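Local coordinates for protein probable thiosulfate sulfurtransferase (Thermus thermophilus, PDB 2EG4) that probably transfers sulfur from thiosulfate to acceptors such as cyanide, as a zinc-containing sulfurtransferase built from two rhodanese-like domains, at residues 47-60 and 107-119. Sequence-based numbering, arbitrary orientation.
Sequences LEGGLTELFQTLGL and KPERTEVVAKLRR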
ATOM      1  N   LEU A  47      14.754   0.955  -4.527  1.00 17.61           N
ATOM      2  CA  LEU A  47      13.481   0.288  -4.226  1.00 18.20           C
ATOM      3  C   LEU A  47      13.161  -0.740  -5.297  1.00 21.02           C
ATOM      4  O   LEU A  47      12.764  -1.863  -4.997  1.00 20.72           O
ATOM      5  CB  LEU A  47      12.363   1.318  -4.136  1.00 18.20           C
ATOM      6  CG  LEU A  47      10.943   0.755  -3.992  1.00 19.14           C
ATOM      7  CD1 LEU A  47      10.841  -0.186  -2.767  1.00 19.46           C
ATOM      8  CD2 LEU A  47      10.018   1.930  -3.808  1.00 17.31           C
ATOM      9  N   GLU A  48      13.327  -0.358  -6.553  1.00 17.45           N
ATOM     10  CA  GLU A  48      13.066  -1.290  -7.644  1.00 19.36           C
ATOM     11  C   GLU A  48      13.973  -2.516  -7.529  1.00 20.77           C
ATOM     12  O   GLU A  48      13.511  -3.635  -7.736  1.00 20.65           O
ATOM     13  CB  GLU A  48      13.274  -0.575  -8.982  1.00 20.84           C
ATOM     14  CG  GLU A  48      12.957  -1.398 -10.217  1.00 23.28           C
ATOM     15  CD  GLU A  48      13.222  -0.615 -11.490  1.00 26.86           C
ATOM     16  OE1 GLU A  48      12.265  -0.041 -12.058  1.00 27.94           O
ATOM     17  OE2 GLU A  48      14.398  -0.567 -11.915  1.00 28.75           O
ATOM     18  N   GLY A  49      15.255  -2.307  -7.193  1.00 19.50           N
ATOM     19  CA  GLY A  49      16.181  -3.427  -7.053  1.00 22.77           C
ATOM     20  C   GLY A  49      15.791  -4.339  -5.901  1.00 21.70           C
ATOM     21  O   GLY A  49      15.887  -5.571  -6.002  1.00 21.84           O
ATOM     22  N   GLY A  50      15.349  -3.731  -4.808  1.00 18.88           N
ATOM     23  CA  GLY A  50      14.926  -4.487  -3.634  1.00 20.19           C
ATOM     24  C   GLY A  50      13.697  -5.324  -3.967  1.00 19.97           C
ATOM     25  O   GLY A  50      13.565  -6.468  -3.505  1.00 20.73           O
ATOM     26  N   LEU A  51      12.796  -4.767  -4.773  1.00 19.22           N
ATOM     27  CA  LEU A  51      11.606  -5.521  -5.174  1.00 18.93           C
ATOM     28  C   LEU A  51      12.025  -6.670  -6.093  1.00 19.65           C
ATOM     29  O   LEU A  51      11.501  -7.767  -5.989  1.00 20.62           O
ATOM     30  CB  LEU A  51      10.599  -4.612  -5.873  1.00 18.14           C
ATOM     31  CG  LEU A  51       9.915  -3.614  -4.924  1.00 18.14           C
ATOM     32  CD1 LEU A  51       9.176  -2.521  -5.694  1.00 20.85           C
ATOM     33  CD2 LEU A  51       8.914  -4.369  -4.045  1.00 20.32           C
ATOM     34  N   THR A  52      12.977  -6.431  -6.988  1.00 18.11           N
ATOM     35  CA  THR A  52      13.434  -7.525  -7.862  1.00 20.91           C
ATOM     36  C   THR A  52      13.939  -8.695  -7.026  1.00 21.65           C
ATOM     37  O   THR A  52      13.608  -9.856  -7.288  1.00 23.96           O
ATOM     38  CB  THR A  52      14.600  -7.088  -8.769  1.00 21.09           C
ATOM     39  OG1 THR A  52      14.109  -6.212  -9.778  1.00 20.61           O
ATOM     40  CG2 THR A  52      15.222  -8.289  -9.460  1.00 24.39           C
ATOM     41  N   GLU A  53      14.746  -8.387  -6.018  1.00 18.94           N
ATOM     42  CA  GLU A  53      15.325  -9.419  -5.167  1.00 19.89           C
ATOM     43  C   GLU A  53      14.231 -10.178  -4.430  1.00 21.50           C
ATOM     44  O   GLU A  53      14.276 -11.403  -4.314  1.00 22.13           O
ATOM     45  CB  GLU A  53      16.286  -8.804  -4.157  1.00 23.54           C
ATOM     46  CG  GLU A  53      16.789  -9.772  -3.113  1.00 26.48           C
ATOM     47  CD  GLU A  53      17.563 -10.949  -3.700  1.00 31.82           C
ATOM     48  OE1 GLU A  53      17.992 -10.878  -4.869  1.00 35.43           O
ATOM     49  OE2 GLU A  53      17.750 -11.948  -2.972  1.00 34.00           O
ATOM     50  N   LEU A  54      13.249  -9.432  -3.948  1.00 19.23           N
ATOM     51  CA  LEU A  54      12.127 -10.021  -3.224  1.00 20.26           C
ATOM     52  C   LEU A  54      11.298 -10.912  -4.134  1.00 21.75           C
ATOM     53  O   LEU A  54      10.938 -12.037  -3.763  1.00 22.02           O
ATOM     54  CB  LEU A  54      11.252  -8.909  -2.654  1.00 20.41           C
ATOM     55  CG  LEU A  54      10.004  -9.354  -1.880  1.00 21.76           C
ATOM     56  CD1 LEU A  54      10.379 -10.041  -0.575  1.00 21.65           C
ATOM     57  CD2 LEU A  54       9.168  -8.118  -1.584  1.00 21.36           C
ATOM     58  N   PHE A  55      10.980 -10.406  -5.319  1.00 20.14           N
ATOM     59  CA  PHE A  55      10.191 -11.162  -6.284  1.00 23.05           C
ATOM     60  C   PHE A  55      10.895 -12.466  -6.658  1.00 25.63           C
ATOM     61  O   PHE A  55      10.263 -13.521  -6.736  1.00 24.65           O
ATOM     62  CB  PHE A  55       9.966 -10.345  -7.552  1.00 23.24           C
ATOM     63  CG  PHE A  55       9.139  -9.087  -7.358  1.00 18.22           C
ATOM     64  CD1 PHE A  55       8.602  -8.750  -6.123  1.00 19.48           C
ATOM     65  CD2 PHE A  55       8.884  -8.256  -8.447  1.00 23.38           C
ATOM     66  CE1 PHE A  55       7.814  -7.585  -5.969  1.00 20.13           C
ATOM     67  CE2 PHE A  55       8.112  -7.109  -8.308  1.00 21.77           C
ATOM     68  CZ  PHE A  55       7.573  -6.770  -7.071  1.00 21.53           C
ATOM     69  N   GLN A  56      12.203 -12.398  -6.886  1.00 22.66           N
ATOM     70  CA  GLN A  56      12.948 -13.601  -7.255  1.00 26.34           C
ATOM     71  C   GLN A  56      13.049 -14.601  -6.111  1.00 23.66           C
ATOM     72  O   GLN A  56      12.857 -15.804  -6.306  1.00 28.02           O
ATOM     73  CB  GLN A  56      14.350 -13.228  -7.751  1.00 27.43           C
ATOM     74  CG  GLN A  56      14.317 -12.298  -8.944  1.00 30.61           C
ATOM     75  CD  GLN A  56      15.669 -12.153  -9.615  1.00 28.63           C
ATOM     76  OE1 GLN A  56      16.711 -12.306  -8.977  1.00 29.83           O
ATOM     77  NE2 GLN A  56      15.657 -11.836 -10.903  1.00 29.76           N
ATOM     78  N   THR A  57      13.333 -14.110  -4.914  1.00 22.25           N
ATOM     79  CA  THR A  57      13.472 -14.977  -3.753  1.00 24.25           C
ATOM     80  C   THR A  57      12.168 -15.700  -3.418  1.00 25.79           C
ATOM     81  O   THR A  57      12.200 -16.863  -3.011  1.00 23.52           O
ATOM     82  CB  THR A  57      13.966 -14.187  -2.518  1.00 25.22           C
ATOM     83  OG1 THR A  57      15.254 -13.620  -2.798  1.00 31.60           O
ATOM     84  CG2 THR A  57      14.122 -15.110  -1.327  1.00 29.08           C
ATOM     85  N   LEU A  58      11.033 -15.017  -3.590  1.00 24.21           N
ATOM     86  CA  LEU A  58       9.716 -15.628  -3.307  1.00 22.52           C
ATOM     87  C   LEU A  58       9.108 -16.347  -4.511  1.00 23.68           C
ATOM     88  O   LEU A  58       8.016 -16.931  -4.425  1.00 23.68           O
ATOM     89  CB  LEU A  58       8.727 -14.568  -2.817  1.00 20.02           C
ATOM     90  CG  LEU A  58       8.998 -14.001  -1.427  1.00 24.01           C
ATOM     91  CD1 LEU A  58       7.836 -13.093  -1.019  1.00 23.45           C
ATOM     92  CD2 LEU A  58       9.156 -15.113  -0.424  1.00 31.17           C
ATOM     93  N   GLY A  59       9.810 -16.310  -5.636  1.00 23.16           N
ATOM     94  CA  GLY A  59       9.301 -16.953  -6.836  1.00 25.35           C
ATOM     95  C   GLY A  59       8.009 -16.317  -7.307  1.00 26.98           C
ATOM     96  O   GLY A  59       7.077 -17.008  -7.731  1.00 28.80           O
ATOM     97  N   LEU A  60       7.952 -14.988  -7.227  1.00 26.31           N
ATOM     98  CA  LEU A  60       6.781 -14.234  -7.635  1.00 25.05           C
ATOM     99  C   LEU A  60       6.788 -13.962  -9.128  1.00 29.93           C
ATOM    100  O   LEU A  60       7.851 -13.848  -9.756  1.00 30.75           O
ATOM    101  CB  LEU A  60       6.708 -12.905  -6.887  1.00 22.63           C
ATOM    102  CG  LEU A  60       6.655 -12.927  -5.366  1.00 21.49           C
ATOM    103  CD1 LEU A  60       6.419 -11.509  -4.844  1.00 23.29           C
ATOM    104  CD2 LEU A  60       5.520 -13.848  -4.926  1.00 24.27           C
ATOM    105  N   LYS A 107       9.203 -23.629  -0.579  1.00 37.27           N
ATOM    106  CA  LYS A 107      10.577 -23.206  -0.818  1.00 39.66           C
ATOM    107  C   LYS A 107      10.679 -23.039  -2.321  1.00 41.98           C
ATOM    108  O   LYS A 107      11.189 -23.915  -3.022  1.00 41.08           O
ATOM    109  CB  LYS A 107      11.580 -24.273  -0.374  1.00 41.97           C
ATOM    110  CG  LYS A 107      11.602 -24.580   1.115  1.00 45.05           C
ATOM    111  CD  LYS A 107      12.847 -25.407   1.446  1.00 47.75           C
ATOM    112  CE  LYS A 107      12.871 -25.891   2.893  1.00 48.74           C
ATOM    113  NZ  LYS A 107      11.891 -26.993   3.137  1.00 49.29           N
ATOM    114  N   PRO A 108      10.181 -21.911  -2.841  1.00 43.37           N
ATOM    115  CA  PRO A 108      10.223 -21.654  -4.281  1.00 44.53           C
ATOM    116  C   PRO A 108      11.645 -21.565  -4.822  1.00 45.79           C
ATOM    117  O   PRO A 108      12.580 -21.225  -4.095  1.00 42.71           O
ATOM    118  CB  PRO A 108       9.499 -20.312  -4.417  1.00 43.61           C
ATOM    119  CG  PRO A 108       8.660 -20.225  -3.185  1.00 42.87           C
ATOM    120  CD  PRO A 108       9.560 -20.783  -2.129  1.00 43.50           C
ATOM    121  N   GLU A 109      11.802 -21.895  -6.097  1.00 47.85           N
ATOM    122  CA  GLU A 109      13.097 -21.771  -6.740  1.00 50.86           C
ATOM    123  C   GLU A 109      13.067 -20.335  -7.251  1.00 50.62           C
ATOM    124  O   GLU A 109      12.057 -19.897  -7.806  1.00 51.24           O
ATOM    125  CB  GLU A 109      13.227 -22.749  -7.908  1.00 53.66           C
ATOM    126  CG  GLU A 109      13.637 -24.160  -7.501  1.00 57.73           C
ATOM    127  CD  GLU A 109      13.755 -25.100  -8.692  1.00 61.90           C
ATOM    128  OE1 GLU A 109      14.420 -24.727  -9.686  1.00 63.84           O
ATOM    129  OE2 GLU A 109      13.189 -26.214  -8.635  1.00 62.56           O
ATOM    130  N   ARG A 110      14.155 -19.602  -7.045  1.00 50.53           N
ATOM    131  CA  ARG A 110      14.235 -18.210  -7.478  1.00 51.39           C
ATOM    132  C   ARG A 110      13.756 -17.970  -8.901  1.00 51.86           C
ATOM    133  O   ARG A 110      14.359 -18.477  -9.846  1.00 55.59           O
ATOM    134  CB  ARG A 110      15.672 -17.704  -7.396  1.00 49.92           C
ATOM    135  CG  ARG A 110      16.249 -17.582  -6.011  1.00 49.17           C
ATOM    136  CD  ARG A 110      17.626 -16.948  -6.105  1.00 49.33           C
ATOM    137  NE  ARG A 110      17.587 -15.582  -6.633  1.00 47.79           N
ATOM    138  CZ  ARG A 110      17.498 -14.490  -5.879  1.00 45.85           C
ATOM    139  NH1 ARG A 110      17.439 -14.597  -4.560  1.00 45.35           N
ATOM    140  NH2 ARG A 110      17.483 -13.287  -6.438  1.00 43.22           N
ATOM    141  N   THR A 111      12.680 -17.206  -9.070  1.00 50.31           N
ATOM    142  CA  THR A 111      12.229 -16.900 -10.421  1.00 48.80           C
ATOM    143  C   THR A 111      13.250 -15.883 -10.926  1.00 47.80           C
ATOM    144  O   THR A 111      14.117 -15.454 -10.167  1.00 47.08           O
ATOM    145  CB  THR A 111      10.791 -16.289 -10.460  1.00 50.00           C
ATOM    146  OG1 THR A 111      10.667 -15.247  -9.488  1.00 47.82           O
ATOM    147  CG2 THR A 111       9.745 -17.364 -10.186  1.00 49.37           C
ATOM    148  N   GLU A 112      13.170 -15.504 -12.198  1.00 46.14           N
ATOM    149  CA  GLU A 112      14.130 -14.544 -12.736  1.00 45.58           C
ATOM    150  C   GLU A 112      13.454 -13.243 -13.122  1.00 43.67           C
ATOM    151  O   GLU A 112      14.002 -12.435 -13.877  1.00 43.40           O
ATOM    152  CB  GLU A 112      14.862 -15.140 -13.941  1.00 48.12           C
ATOM    153  CG  GLU A 112      15.877 -16.214 -13.566  1.00 52.26           C
ATOM    154  CD  GLU A 112      16.649 -16.736 -14.763  1.00 55.60           C
ATOM    155  OE1 GLU A 112      16.011 -17.307 -15.676  1.00 56.73           O
ATOM    156  OE2 GLU A 112      17.891 -16.569 -14.793  1.00 57.05           O
ATOM    157  N   VAL A 113      12.256 -13.052 -12.590  1.00 41.58           N
ATOM    158  CA  VAL A 113      11.476 -11.860 -12.843  1.00 39.57           C
ATOM    159  C   VAL A 113      12.271 -10.642 -12.386  1.00 38.41           C
ATOM    160  O   VAL A 113      13.069 -10.720 -11.454  1.00 37.49           O
ATOM    161  CB  VAL A 113      10.147 -11.900 -12.060  1.00 40.88           C
ATOM    162  CG1 VAL A 113      10.439 -11.893 -10.572  1.00 41.49           C
ATOM    163  CG2 VAL A 113       9.266 -10.716 -12.438  1.00 40.48           C
ATOM    164  N   VAL A 114      12.056  -9.517 -13.050  1.00 36.59           N
ATOM    165  CA  VAL A 114      12.749  -8.294 -12.678  1.00 34.72           C
ATOM    166  C   VAL A 114      11.704  -7.216 -12.492  1.00 32.13           C
ATOM    167  O   VAL A 114      10.851  -7.011 -13.351  1.00 31.77           O
ATOM    168  CB  VAL A 114      13.742  -7.859 -13.774  1.00 36.90           C
ATOM    169  CG1 VAL A 114      14.384  -6.534 -13.399  1.00 37.66           C
ATOM    170  CG2 VAL A 114      14.802  -8.934 -13.951  1.00 36.52           C
ATOM    171  N   ALA A 115      11.761  -6.531 -11.360  1.00 26.56           N
ATOM    172  CA  ALA A 115      10.801  -5.477 -11.086  1.00 23.50           C
ATOM    173  C   ALA A 115      11.013  -4.295 -12.020  1.00 25.69           C
ATOM    174  O   ALA A 115      12.130  -4.032 -12.453  1.00 26.45           O
ATOM    175  CB  ALA A 115      10.928  -5.018  -9.629  1.00 21.78           C
ATOM    176  N   LYS A 116       9.924  -3.600 -12.323  1.00 26.04           N
ATOM    177  CA  LYS A 116       9.940  -2.406 -13.167  1.00 26.72           C
ATOM    178  C   LYS A 116       8.991  -1.446 -12.461  1.00 24.44           C
ATOM    179  O   LYS A 116       7.772  -1.664 -12.446  1.00 26.11           O
ATOM    180  CB  LYS A 116       9.415  -2.721 -14.569  1.00 30.49           C
ATOM    181  CG  LYS A 116       9.460  -1.541 -15.521  1.00 34.81           C
ATOM    182  CD  LYS A 116      10.891  -1.135 -15.802  1.00 40.73           C
ATOM    183  CE  LYS A 116      10.965  -0.032 -16.839  1.00 45.22           C
ATOM    184  NZ  LYS A 116      12.370   0.215 -17.277  1.00 46.27           N
ATOM    185  N   LEU A 117       9.528  -0.383 -11.868  1.00 24.21           N
ATOM    186  CA  LEU A 117       8.683   0.555 -11.131  1.00 24.31           C
ATOM    187  C   LEU A 117       7.534   1.186 -11.875  1.00 28.90           C
ATOM    188  O   LEU A 117       7.697   1.749 -12.958  1.00 24.67           O
ATOM    189  CB  LEU A 117       9.497   1.701 -10.532  1.00 29.23           C
ATOM    190  CG  LEU A 117      10.341   1.498  -9.279  1.00 31.21           C
ATOM    191  CD1 LEU A 117      10.661   2.881  -8.703  1.00 27.46           C
ATOM    192  CD2 LEU A 117       9.604   0.664  -8.236  1.00 30.85           C
ATOM    193  N   ARG A 118       6.368   1.130 -11.255  1.00 27.30           N
ATOM    194  CA  ARG A 118       5.182   1.740 -11.823  1.00 28.93           C
ATOM    195  C   ARG A 118       5.115   3.127 -11.182  1.00 27.79           C
ATOM    196  O   ARG A 118       4.355   3.343 -10.247  1.00 23.17           O
ATOM    197  CB  ARG A 118       3.957   0.904 -11.452  1.00 32.51           C
ATOM    198  CG  ARG A 118       2.925   0.826 -12.550  1.00 37.08           C
ATOM    199  CD  ARG A 118       1.782  -0.107 -12.187  1.00 41.43           C
ATOM    200  NE  ARG A 118       2.201  -1.498 -12.061  1.00 47.24           N
ATOM    201  CZ  ARG A 118       1.459  -2.529 -12.450  1.00 48.55           C
ATOM    202  NH1 ARG A 118       0.264  -2.316 -12.989  1.00 51.82           N
ATOM    203  NH2 ARG A 118       1.907  -3.770 -12.308  1.00 49.40           N
ATOM    204  N   ARG A 119       5.926   4.071 -11.675  1.00 24.38           N
ATOM    205  CA  ARG A 119       5.954   5.411 -11.097  1.00 27.59           C
ATOM    206  C   ARG A 119       4.584   6.052 -11.049  1.00 26.20           C
ATOM    207  O   ARG A 119       4.320   6.892 -10.193  1.00 26.65           O
ATOM    208  CB  ARG A 119       6.910   6.340 -11.871  1.00 28.59           C
ATOM    209  CG  ARG A 119       8.381   6.194 -11.504  1.00 35.88           C
ATOM    210  CD  ARG A 119       8.653   6.595 -10.052  1.00 38.03           C
ATOM    211  NE  ARG A 119       8.425   8.021  -9.795  1.00 40.66           N
ATOM    212  CZ  ARG A 119       9.204   9.006 -10.236  1.00 41.27           C
ATOM    213  NH1 ARG A 119      10.280   8.737 -10.964  1.00 43.31           N
ATOM    214  NH2 ARG A 119       8.899  10.265  -9.952  1.00 40.09           N
TER
HETATM  215  O   HOH W   1      13.983 -18.830  -3.673  1.00 34.87           O
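Between Thr52-Ala115 and Gln56-Thr111, each pair with CA atoms 4.6 Å apart, the irregular segment 107-119 runs antiparallel to the last turns of a helix. It illustrates how a connection without regular structure can be fastened to a helix mainly by side chains that take up its backbone polar groups. Glu48, extended with CG anti to the backbone N (chi1 -176°), carries OE1 to Leu117 N, accepting an almost straight bond of 2.8 Å on its anti lone pair. One turn later Thr52 OG1 accepts from Ala115 N at 2.8 Å. Gln56 works both ways: NE2 donates to Val113 O from above the carbonyl plane (2.9 Å), while OE1 receives Arg110 NH2 in its own amide plane (2.8 Å). A leucine in place of Gln56 would probably leave Val113 O and one N-H of Arg110 without these mates and the guanidinium freer to swing. That guanidinium also grips Glu53 end-on, with NH2 to OE1 at 2.9 Å and NH1 to OE2; both oxygens are met from above the carboxylate plane, the two flat groups being 28° apart. At the helix end, Gly59 closes a Schellman motif with positive phi, and Thr111 CG2 lies 3.4 Å from its CA, with Pro108 CB also close by. Thr111 OG1 donates to Leu60 O. Beneath the polar row, Ala115 CB touches Leu51 CB and the Phe55 ring, and Val113 CG1 meets Phe55 CB. Deeper in the fold, Phe55 and Leu60 lie on Leu82 of helix 73-84, and Leu60 reaches Val8 and Val10 of strand 8-11. Segment 107-119 thus lies along helix 41-57 within the connection that leads from strand 89-92 of one four-stranded parallel sheet to helix 125-129, ahead of the second sheet.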